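Local coordinates for protein toll (Drosophila melanogaster, PDB 4LXR) that serves as the cell-surface receptor for cleaved spaetzle, switching on Toll signalling in antifungal defence and in setting the dorsal-ventral axis of the embryo, at residues 280-291 against 303-314. Residues are numbered along the deposited sequence; the frame is centred on the assembly and turned at random.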
loop_
_atom_site.group_PDB
_atom_site.type_symbol
_atom_site.label_atom_id
_atom_site.label_comp_id
_atom_site.label_asym_id
_atom_site.label_seq_id
_atom_site.Cartn_x
_atom_site.Cartn_y
_atom_site.Cartn_z
ATOM N N LEU A 280 0.453 -10.604 31.008
ATOM C CA LEU A 280 0.698 -9.756 32.161
ATOM C C LEU A 280 -0.565 -8.910 32.324
ATOM O O LEU A 280 -0.805 -7.988 31.549
ATOM C CB LEU A 280 1.928 -8.871 31.899
ATOM C CG LEU A 280 2.233 -7.707 32.840
ATOM C CD1 LEU A 280 2.442 -8.222 34.242
ATOM C CD2 LEU A 280 3.455 -6.943 32.359
ATOM N N ALA A 281 -1.373 -9.240 33.328
ATOM C CA ALA A 281 -2.733 -8.721 33.430
ATOM C C ALA A 281 -2.797 -7.207 33.590
ATOM O O ALA A 281 -3.624 -6.547 32.960
ATOM C CB ALA A 281 -3.480 -9.411 34.554
ATOM N N THR A 282 -1.921 -6.664 34.426
ATOM C CA THR A 282 -1.880 -5.228 34.661
ATOM C C THR A 282 -0.495 -4.790 35.140
ATOM O O THR A 282 0.398 -5.608 35.317
ATOM C CB THR A 282 -2.893 -4.804 35.736
ATOM O OG1 THR A 282 -3.070 -3.382 35.680
ATOM C CG2 THR A 282 -2.401 -5.232 37.154
ATOM N N LEU A 283 -0.328 -3.488 35.332
ATOM C CA LEU A 283 0.899 -2.937 35.887
ATOM C C LEU A 283 0.580 -2.363 37.274
ATOM O O LEU A 283 -0.532 -1.873 37.512
ATOM C CB LEU A 283 1.462 -1.859 34.958
ATOM C CG LEU A 283 1.787 -2.353 33.542
ATOM C CD1 LEU A 283 2.052 -1.176 32.592
ATOM C CD2 LEU A 283 2.998 -3.286 33.593
ATOM N N PRO A 284 1.545 -2.444 38.205
ATOM C CA PRO A 284 1.337 -1.942 39.569
ATOM C C PRO A 284 1.040 -0.441 39.622
ATOM O O PRO A 284 1.365 0.305 38.696
ATOM C CB PRO A 284 2.677 -2.250 40.268
ATOM C CG PRO A 284 3.666 -2.388 39.143
ATOM C CD PRO A 284 2.894 -3.010 38.021
ATOM N N SER A 285 0.404 -0.024 40.709
ATOM C CA SER A 285 0.059 1.368 40.955
ATOM C C SER A 285 1.269 2.303 40.820
ATOM O O SER A 285 2.335 2.036 41.368
ATOM C CB SER A 285 -0.526 1.497 42.360
ATOM O OG SER A 285 -0.781 2.853 42.675
ATOM N N ARG A 286 1.097 3.392 40.074
ATOM C CA ARG A 286 2.122 4.428 39.950
ATOM C C ARG A 286 3.479 3.947 39.437
ATOM O O ARG A 286 4.495 4.574 39.726
ATOM C CB ARG A 286 2.316 5.146 41.289
ATOM C CG ARG A 286 1.177 6.078 41.641
ATOM C CD ARG A 286 1.566 6.998 42.776
ATOM N NE ARG A 286 1.442 6.345 44.069
ATOM C CZ ARG A 286 0.321 6.333 44.782
ATOM N NH1 ARG A 286 -0.769 6.935 44.314
ATOM N NH2 ARG A 286 0.287 5.719 45.959
ATOM N N LEU A 287 3.496 2.850 38.686
ATOM C CA LEU A 287 4.761 2.296 38.203
ATOM C C LEU A 287 5.585 3.353 37.471
ATOM O O LEU A 287 6.796 3.449 37.678
ATOM C CB LEU A 287 4.519 1.089 37.294
ATOM C CG LEU A 287 5.766 0.464 36.669
ATOM C CD1 LEU A 287 6.627 -0.194 37.754
ATOM C CD2 LEU A 287 5.415 -0.548 35.555
ATOM N N PHE A 288 4.916 4.141 36.626
ATOM C CA PHE A 288 5.573 5.181 35.832
ATOM C C PHE A 288 5.225 6.590 36.297
ATOM O O PHE A 288 5.288 7.542 35.523
ATOM C CB PHE A 288 5.242 5.028 34.349
ATOM C CG PHE A 288 5.723 3.742 33.759
ATOM C CD1 PHE A 288 7.086 3.431 33.758
ATOM C CD2 PHE A 288 4.823 2.832 33.216
ATOM C CE1 PHE A 288 7.538 2.238 33.215
ATOM C CE2 PHE A 288 5.262 1.624 32.674
ATOM C CZ PHE A 288 6.621 1.326 32.665
ATOM N N ALA A 289 4.873 6.721 37.572
ATOM C CA ALA A 289 4.493 8.015 38.121
ATOM C C ALA A 289 5.701 8.789 38.656
ATOM O O ALA A 289 6.755 8.207 38.928
ATOM C CB ALA A 289 3.469 7.826 39.216
ATOM N N ASN A 290 5.532 10.101 38.802
ATOM C CA ASN A 290 6.532 10.961 39.434
ATOM C C ASN A 290 7.907 10.902 38.779
ATOM O O ASN A 290 8.926 10.966 39.456
ATOM C CB ASN A 290 6.645 10.636 40.925
ATOM C CG ASN A 290 5.334 10.846 41.661
ATOM O OD1 ASN A 290 4.724 9.899 42.154
ATOM N ND2 ASN A 290 4.898 12.094 41.739
ATOM N N GLN A 291 7.917 10.785 37.456
ATOM C CA GLN A 291 9.142 10.737 36.668
ATOM C C GLN A 291 9.301 12.025 35.873
ATOM O O GLN A 291 8.594 12.238 34.883
ATOM C CB GLN A 291 9.083 9.536 35.717
ATOM C CG GLN A 291 9.175 8.204 36.438
ATOM C CD GLN A 291 10.598 7.893 36.885
ATOM O OE1 GLN A 291 11.539 8.615 36.544
ATOM N NE2 GLN A 291 10.761 6.814 37.639
ATOM N N LEU A 303 -1.909 -6.736 28.279
ATOM C CA LEU A 303 -2.408 -6.017 29.439
ATOM C C LEU A 303 -3.930 -5.964 29.365
ATOM O O LEU A 303 -4.502 -5.664 28.301
ATOM C CB LEU A 303 -1.798 -4.605 29.484
ATOM C CG LEU A 303 -0.293 -4.537 29.769
ATOM C CD1 LEU A 303 0.317 -3.205 29.293
ATOM C CD2 LEU A 303 0.004 -4.794 31.262
ATOM N N GLN A 304 -4.575 -6.273 30.487
ATOM C CA GLN A 304 -6.035 -6.337 30.543
ATOM C C GLN A 304 -6.639 -5.022 31.031
ATOM O O GLN A 304 -7.746 -4.656 30.635
ATOM C CB GLN A 304 -6.494 -7.502 31.430
ATOM C CG GLN A 304 -6.564 -8.828 30.696
ATOM C CD GLN A 304 -6.819 -9.992 31.623
ATOM O OE1 GLN A 304 -5.961 -10.853 31.794
ATOM N NE2 GLN A 304 -8.007 -10.028 32.232
ATOM N N SER A 305 -5.898 -4.320 31.886
ATOM C CA SER A 305 -6.321 -3.024 32.403
ATOM C C SER A 305 -5.133 -2.267 32.994
ATOM O O SER A 305 -4.092 -2.862 33.297
ATOM C CB SER A 305 -7.421 -3.197 33.459
ATOM O OG SER A 305 -6.940 -3.928 34.565
ATOM N N LEU A 306 -5.288 -0.951 33.129
ATOM C CA LEU A 306 -4.254 -0.099 33.711
ATOM C C LEU A 306 -4.826 0.689 34.893
ATOM O O LEU A 306 -6.007 1.042 34.900
ATOM C CB LEU A 306 -3.721 0.876 32.664
ATOM C CG LEU A 306 -3.147 0.259 31.388
ATOM C CD1 LEU A 306 -2.788 1.351 30.372
ATOM C CD2 LEU A 306 -1.945 -0.628 31.702
ATOM N N PRO A 307 -3.991 0.964 35.904
ATOM C CA PRO A 307 -4.457 1.795 37.016
ATOM C C PRO A 307 -4.375 3.265 36.626
ATOM O O PRO A 307 -3.409 3.662 35.953
ATOM C CB PRO A 307 -3.439 1.491 38.128
ATOM C CG PRO A 307 -2.159 1.200 37.366
ATOM C CD PRO A 307 -2.609 0.491 36.092
ATOM N N GLY A 308 -5.364 4.048 37.057
ATOM C CA GLY A 308 -5.471 5.458 36.731
ATOM C C GLY A 308 -4.298 6.322 37.135
ATOM O O GLY A 308 -4.131 7.429 36.610
ATOM N N ASP A 309 -3.486 5.820 38.065
ATOM C CA ASP A 309 -2.352 6.568 38.598
ATOM C C ASP A 309 -1.018 6.170 37.949
ATOM O O ASP A 309 0.057 6.496 38.467
ATOM C CB ASP A 309 -2.270 6.407 40.133
ATOM C CG ASP A 309 -2.065 4.951 40.586
ATOM O OD1 ASP A 309 -1.547 4.109 39.811
ATOM O OD2 ASP A 309 -2.422 4.641 41.746
ATOM N N LEU A 310 -1.097 5.473 36.820
ATOM C CA LEU A 310 0.076 4.885 36.177
ATOM C C LEU A 310 1.120 5.909 35.750
ATOM O O LEU A 310 2.319 5.648 35.832
ATOM C CB LEU A 310 -0.338 4.027 34.971
ATOM C CG LEU A 310 0.775 3.161 34.358
ATOM C CD1 LEU A 310 1.324 2.188 35.406
ATOM C CD2 LEU A 310 0.281 2.399 33.105
ATOM N N PHE A 311 0.663 7.062 35.275
ATOM C CA PHE A 311 1.564 8.092 34.777
ATOM C C PHE A 311 1.457 9.387 35.562
ATOM O O PHE A 311 1.796 10.441 35.015
ATOM C CB PHE A 311 1.218 8.461 33.329
ATOM C CG PHE A 311 1.106 7.294 32.401
ATOM C CD1 PHE A 311 2.186 6.454 32.178
ATOM C CD2 PHE A 311 -0.071 7.077 31.695
ATOM C CE1 PHE A 311 2.079 5.391 31.312
ATOM C CE2 PHE A 311 -0.181 6.027 30.819
ATOM C CZ PHE A 311 0.888 5.176 30.625
ATOM N N GLU A 312 0.973 9.343 36.807
ATOM C CA GLU A 312 0.631 10.598 37.476
ATOM C C GLU A 312 1.870 11.442 37.761
ATOM O O GLU A 312 2.916 10.923 38.142
ATOM C CB GLU A 312 -0.237 10.399 38.732
ATOM C CG GLU A 312 0.457 9.754 39.910
ATOM C CD GLU A 312 -0.372 9.837 41.189
ATOM O OE1 GLU A 312 0.218 9.817 42.288
ATOM O OE2 GLU A 312 -1.607 9.915 41.094
ATOM N N HIS A 313 1.734 12.742 37.519
ATOM C CA HIS A 313 2.817 13.708 37.666
ATOM C C HIS A 313 4.005 13.466 36.746
ATOM O O HIS A 313 5.037 14.100 36.905
ATOM C CB HIS A 313 3.269 13.832 39.127
ATOM C CG HIS A 313 2.159 14.202 40.059
ATOM N ND1 HIS A 313 1.690 13.349 41.037
ATOM C CD2 HIS A 313 1.401 15.321 40.140
ATOM C CE1 HIS A 313 0.700 13.934 41.690
ATOM N NE2 HIS A 313 0.506 15.131 41.167
ATOM N N SER A 314 3.857 12.571 35.775
ATOM C CA SER A 314 4.902 12.386 34.766
ATOM C C SER A 314 4.569 13.231 33.536
ATOM O O SER A 314 4.056 12.736 32.529
ATOM C CB SER A 314 5.065 10.906 34.424
ATOM O OG SER A 314 5.574 10.185 35.547
HETATM O O HOH W 1 -6.421 -6.272 34.917
#
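Successive coils of the leucine-rich-repeat solenoid in the receptor's extracellular domain stack here through the loops that follow strands 270-273 and 296-299, with Asp309 reaching across to Ser285 and Arg286. Placed by chi1 of 61°, the carboxylate takes two bonds: Ser285 OG meets Asp309 OD2 at 2.6 Å on the syn side but 32° out of the carboxylate plane, while Arg286 N approaches Asp309 OD1 from above that plane at 2.8 Å. Replacing Asp309 by alanine is likely to leave this amide and hydroxyl without their acceptor. The Arg286 side chain is poorly ordered; its NH1 makes long salt bridges to Glu312 OE1 (3.7 Å) and Asp309 OD2, the latter an attraction of charges with no N-H aimed at the oxygen. Inward, the leucines of the repeat consensus fill the solenoid core: Leu283 CG rests on Leu303 CD2 (3.8 Å), Leu283 CD1 touches CD2 of both Leu306 and Leu310, and Leu310 CD1 packs against Leu287 CB (3.9 Å). Phe288 continues this layer onto Leu297 of the intervening strand. Small hydroxyls reach the adjacent backbone: Ser314 OG donates to Phe288 O in the carbonyl plane (2.7 Å) and accepts from Gln291 N, and Thr282 OG1 bonds Ser305 O (2.6 Å) from above its carbonyl plane.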